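Local coordinates for protein TodX (Pseudomonas putida, PDB 3BS0) that probably carries toluene and related aromatic hydrocarbons across the bacterial outer membrane, as a beta-barrel porin of the FadL family, at residues A[46-60]-A[417-431]. Sequence-based numbering, arbitrary orientation.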
# COMPACT_ATOMS: atom_id res chain seq x y z
N PHE A 46 22.52 9.87 3.21
CA PHE A 46 22.27 8.85 2.21
C PHE A 46 21.49 7.73 2.90
O PHE A 46 21.91 7.27 3.97
CB PHE A 46 23.57 8.30 1.63
CG PHE A 46 23.36 7.11 0.76
CD1 PHE A 46 22.97 7.26 -0.56
CD2 PHE A 46 23.45 5.83 1.29
CE1 PHE A 46 22.67 6.16 -1.34
CE2 PHE A 46 23.15 4.73 0.51
CZ PHE A 46 22.75 4.90 -0.81
N GLU A 47 20.38 7.29 2.32
CA GLU A 47 19.60 6.21 2.94
C GLU A 47 19.27 5.02 2.05
O GLU A 47 18.84 5.17 0.91
CB GLU A 47 18.30 6.76 3.56
CG GLU A 47 18.41 7.08 5.06
CD GLU A 47 17.07 7.45 5.69
OE1 GLU A 47 16.11 6.66 5.58
OE2 GLU A 47 16.99 8.54 6.32
N LEU A 48 19.47 3.83 2.61
CA LEU A 48 19.24 2.57 1.92
C LEU A 48 18.45 1.59 2.76
O LEU A 48 18.85 1.26 3.88
CB LEU A 48 20.58 1.94 1.54
CG LEU A 48 20.90 2.08 0.06
CD1 LEU A 48 22.34 1.73 -0.20
CD2 LEU A 48 19.96 1.17 -0.74
N GLY A 49 17.33 1.11 2.21
CA GLY A 49 16.49 0.17 2.95
C GLY A 49 15.69 -0.87 2.18
O GLY A 49 15.51 -0.78 0.97
N LEU A 50 15.20 -1.85 2.93
CA LEU A 50 14.42 -2.94 2.38
C LEU A 50 13.11 -3.16 3.12
O LEU A 50 13.09 -3.34 4.34
CB LEU A 50 15.24 -4.22 2.42
CG LEU A 50 16.50 -4.17 1.57
CD1 LEU A 50 17.46 -5.23 2.05
CD2 LEU A 50 16.14 -4.37 0.11
N ASP A 51 12.02 -3.16 2.38
CA ASP A 51 10.69 -3.35 2.95
C ASP A 51 10.18 -4.76 2.62
O ASP A 51 10.24 -5.17 1.46
CB ASP A 51 9.73 -2.31 2.36
CG ASP A 51 8.59 -1.95 3.28
OD1 ASP A 51 7.67 -2.78 3.46
OD2 ASP A 51 8.60 -0.83 3.82
N VAL A 52 9.72 -5.50 3.63
CA VAL A 52 9.18 -6.84 3.41
C VAL A 52 7.81 -6.92 4.06
O VAL A 52 7.68 -6.68 5.26
CB VAL A 52 10.04 -7.97 4.02
CG1 VAL A 52 10.35 -8.99 2.94
CG2 VAL A 52 11.31 -7.41 4.62
N VAL A 53 6.80 -7.29 3.27
CA VAL A 53 5.44 -7.40 3.77
C VAL A 53 4.86 -8.80 3.74
O VAL A 53 4.31 -9.24 2.73
CB VAL A 53 4.50 -6.48 2.97
CG1 VAL A 53 3.10 -6.48 3.60
CG2 VAL A 53 5.08 -5.06 2.91
N THR A 54 4.97 -9.50 4.86
CA THR A 54 4.43 -10.85 5.01
C THR A 54 2.92 -10.70 5.14
O THR A 54 2.44 -9.72 5.70
CB THR A 54 4.95 -11.53 6.30
OG1 THR A 54 6.37 -11.72 6.21
CG2 THR A 54 4.26 -12.87 6.52
N THR A 55 2.16 -11.67 4.65
CA THR A 55 0.70 -11.63 4.77
C THR A 55 0.09 -12.99 5.04
O THR A 55 0.43 -13.98 4.38
CB THR A 55 0.03 -11.07 3.50
OG1 THR A 55 0.12 -9.64 3.49
CG2 THR A 55 -1.44 -11.49 3.44
N ASP A 56 -0.79 -13.07 6.04
CA ASP A 56 -1.43 -14.33 6.30
C ASP A 56 -2.94 -14.22 6.15
O ASP A 56 -3.61 -13.41 6.80
CB ASP A 56 -1.07 -14.88 7.68
CG ASP A 56 -1.12 -16.39 7.72
OD1 ASP A 56 -0.50 -17.02 6.84
OD2 ASP A 56 -1.78 -16.96 8.63
N ILE A 57 -3.47 -15.06 5.27
CA ILE A 57 -4.89 -15.07 4.98
C ILE A 57 -5.42 -16.48 4.85
O ILE A 57 -4.80 -17.34 4.26
CB ILE A 57 -5.18 -14.33 3.67
CG1 ILE A 57 -4.62 -12.91 3.73
CG2 ILE A 57 -6.67 -14.28 3.42
CD1 ILE A 57 -4.91 -12.09 2.49
N LYS A 58 -6.59 -16.69 5.44
CA LYS A 58 -7.27 -17.97 5.35
C LYS A 58 -8.72 -17.64 4.98
O LYS A 58 -9.35 -16.75 5.59
CB LYS A 58 -7.24 -18.72 6.68
CG LYS A 58 -6.62 -20.10 6.63
CD LYS A 58 -5.12 -20.02 6.85
CE LYS A 58 -4.47 -21.40 7.01
NZ LYS A 58 -5.00 -22.16 8.19
N VAL A 59 -9.22 -18.32 3.96
CA VAL A 59 -10.58 -18.14 3.49
C VAL A 59 -11.20 -19.52 3.61
O VAL A 59 -10.57 -20.52 3.26
CB VAL A 59 -10.61 -17.65 2.02
CG1 VAL A 59 -12.04 -17.53 1.52
CG2 VAL A 59 -9.95 -16.28 1.92
N HIS A 60 -12.42 -19.57 4.13
CA HIS A 60 -13.10 -20.84 4.29
C HIS A 60 -14.38 -20.98 3.51
O HIS A 60 -15.09 -20.01 3.24
CB HIS A 60 -13.38 -21.12 5.76
CG HIS A 60 -12.17 -21.53 6.54
ND1 HIS A 60 -11.65 -22.80 6.46
CD2 HIS A 60 -11.37 -20.84 7.37
CE1 HIS A 60 -10.57 -22.88 7.23
NE2 HIS A 60 -10.38 -21.70 7.79
N ARG A 417 -15.80 -16.97 4.64
CA ARG A 417 -15.32 -16.34 5.85
C ARG A 417 -13.83 -16.21 5.70
O ARG A 417 -13.17 -17.10 5.17
CB ARG A 417 -15.74 -17.11 7.13
CG ARG A 417 -15.27 -18.52 7.27
CD ARG A 417 -16.02 -19.18 8.44
NE ARG A 417 -15.63 -20.58 8.61
CZ ARG A 417 -14.55 -20.99 9.27
NH1 ARG A 417 -13.74 -20.11 9.84
NH2 ARG A 417 -14.27 -22.28 9.31
N GLN A 418 -13.30 -15.06 6.11
CA GLN A 418 -11.89 -14.78 5.96
C GLN A 418 -11.25 -14.32 7.25
O GLN A 418 -11.89 -13.68 8.09
CB GLN A 418 -11.71 -13.69 4.90
CG GLN A 418 -10.34 -13.64 4.24
CD GLN A 418 -10.29 -12.61 3.11
OE1 GLN A 418 -10.20 -11.40 3.34
NE2 GLN A 418 -10.37 -13.09 1.87
N SER A 419 -9.97 -14.66 7.41
CA SER A 419 -9.19 -14.28 8.58
C SER A 419 -7.90 -13.71 8.00
O SER A 419 -7.23 -14.36 7.19
CB SER A 419 -8.91 -15.50 9.46
OG SER A 419 -8.50 -16.62 8.69
N HIS A 420 -7.55 -12.50 8.41
CA HIS A 420 -6.39 -11.84 7.83
C HIS A 420 -5.52 -11.00 8.77
O HIS A 420 -6.01 -10.07 9.42
CB HIS A 420 -6.91 -11.01 6.64
CG HIS A 420 -5.98 -9.98 6.13
ND1 HIS A 420 -4.63 -10.20 5.99
CD2 HIS A 420 -6.20 -8.71 5.71
CE1 HIS A 420 -4.06 -9.11 5.50
NE2 HIS A 420 -4.99 -8.20 5.32
N SER A 421 -4.23 -11.33 8.83
CA SER A 421 -3.28 -10.60 9.66
C SER A 421 -2.07 -10.25 8.80
O SER A 421 -1.92 -10.77 7.69
CB SER A 421 -2.83 -11.44 10.87
OG SER A 421 -1.86 -12.41 10.53
N GLN A 422 -1.19 -9.39 9.30
CA GLN A 422 -0.04 -8.99 8.52
C GLN A 422 1.13 -8.41 9.31
O GLN A 422 0.93 -7.53 10.13
CB GLN A 422 -0.48 -7.96 7.49
CG GLN A 422 0.55 -7.63 6.45
CD GLN A 422 0.31 -6.28 5.82
OE1 GLN A 422 0.60 -5.23 6.42
NE2 GLN A 422 -0.24 -6.28 4.61
N ILE A 423 2.34 -8.90 9.04
CA ILE A 423 3.58 -8.44 9.69
C ILE A 423 4.36 -7.49 8.75
O ILE A 423 4.19 -7.54 7.53
CB ILE A 423 4.51 -9.63 10.03
CG1 ILE A 423 3.89 -10.49 11.15
CG2 ILE A 423 5.87 -9.13 10.46
CD1 ILE A 423 4.62 -11.81 11.38
N ASN A 424 5.21 -6.65 9.31
CA ASN A 424 5.99 -5.71 8.51
C ASN A 424 7.40 -5.40 8.99
O ASN A 424 7.59 -4.88 10.08
CB ASN A 424 5.23 -4.40 8.38
CG ASN A 424 4.56 -4.27 7.04
OD1 ASN A 424 3.77 -5.14 6.64
ND2 ASN A 424 4.87 -3.19 6.33
N ALA A 425 8.38 -5.72 8.16
CA ALA A 425 9.77 -5.46 8.50
C ALA A 425 10.34 -4.41 7.57
O ALA A 425 10.20 -4.50 6.35
CB ALA A 425 10.57 -6.73 8.40
N VAL A 426 10.96 -3.38 8.14
CA VAL A 426 11.59 -2.32 7.35
C VAL A 426 12.98 -2.24 7.93
O VAL A 426 13.14 -2.37 9.15
CB VAL A 426 10.94 -0.92 7.54
CG1 VAL A 426 11.49 0.04 6.50
CG2 VAL A 426 9.43 -1.00 7.45
N VAL A 427 13.98 -2.04 7.09
CA VAL A 427 15.33 -1.93 7.60
C VAL A 427 16.10 -0.97 6.74
O VAL A 427 15.94 -0.95 5.53
CB VAL A 427 16.07 -3.28 7.59
CG1 VAL A 427 17.44 -3.14 8.26
CG2 VAL A 427 15.24 -4.33 8.31
N SER A 428 16.93 -0.15 7.37
CA SER A 428 17.71 0.78 6.58
C SER A 428 19.02 1.19 7.22
O SER A 428 19.15 1.27 8.45
CB SER A 428 16.87 2.03 6.22
OG SER A 428 16.33 2.66 7.36
N TYR A 429 20.01 1.41 6.37
CA TYR A 429 21.31 1.84 6.81
C TYR A 429 21.31 3.30 6.43
O TYR A 429 20.83 3.65 5.36
CB TYR A 429 22.41 1.09 6.06
CG TYR A 429 23.77 1.65 6.32
CD1 TYR A 429 24.34 1.59 7.59
CD2 TYR A 429 24.48 2.30 5.31
CE1 TYR A 429 25.57 2.16 7.84
CE2 TYR A 429 25.72 2.88 5.55
CZ TYR A 429 26.26 2.81 6.82
OH TYR A 429 27.48 3.40 7.06
N SER A 430 21.83 4.14 7.31
CA SER A 430 21.83 5.56 7.06
C SER A 430 23.20 6.21 7.27
O SER A 430 23.64 6.36 8.40
CB SER A 430 20.80 6.21 7.98
OG SER A 430 20.63 7.59 7.70
N LYS A 431 23.89 6.56 6.18
CA LYS A 431 25.18 7.22 6.32
C LYS A 431 25.05 8.74 6.20
O LYS A 431 24.39 9.26 5.31
CB LYS A 431 26.23 6.71 5.31
CG LYS A 431 25.73 6.04 4.03
CD LYS A 431 26.90 5.78 3.03
CE LYS A 431 26.50 4.87 1.85
NZ LYS A 431 27.46 4.87 0.71
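H60 and R417 stack flat at one end of this strand pair. Their planes lie 12° apart, with centres 4.1 Å from each other. The guanidinium is displaced toward the rim of the imidazole, and R417 NH1 sits 3.5 Å from H60 CD2. R417 reaches this spot because CG stands between its backbone N and carbonyl carbon (chi1 60°) and the chain then runs straight to NE. At the other end K431 lies beside F46, and both point the same way. K431 CE comes to 3.2 Å from F46 CD2. K431 NZ makes an off-centre cation-pi contact, 4.6 Å from the centroid of the F46 ring. On the opposite face, I57 CD1 lies over one face of the H420 ring, near its rim. H420 ND1 points in the ring plane at D56 O, a weak hydrogen bond of 3.5 Å. D56 O also accepts S421 N at 3.0 Å. V59 CG2 rests on the extended chain of Q418, 3.5 Å from Q418 CG.

The backbones pair antiparallel from F46 with K431 to H60 with R417. The bonds between T54 and I423 are long and weak. L48, L50, I423 and V427 lie on the outer surface, consistent with a lipid-facing wall. E47, D51, H420 and N424 point to the other side, the barrel interior. There E47 OE2 accepts a hydrogen bond from the backbone N of N27. On the outer side D56 OD1 bonds to S70 OG, while OD2 forms a salt bridge with R401. K58 forms one with E66, linking the pair to strands 390-405 and 66-69.

Strands 44-60 and 417-433 are the first and last of the barrel, so this seam closes it. Backbone bonds carry most of the closure; the R417-H60 stack and the K431-F46 cation-pi contact lie on the outer face at its two ends.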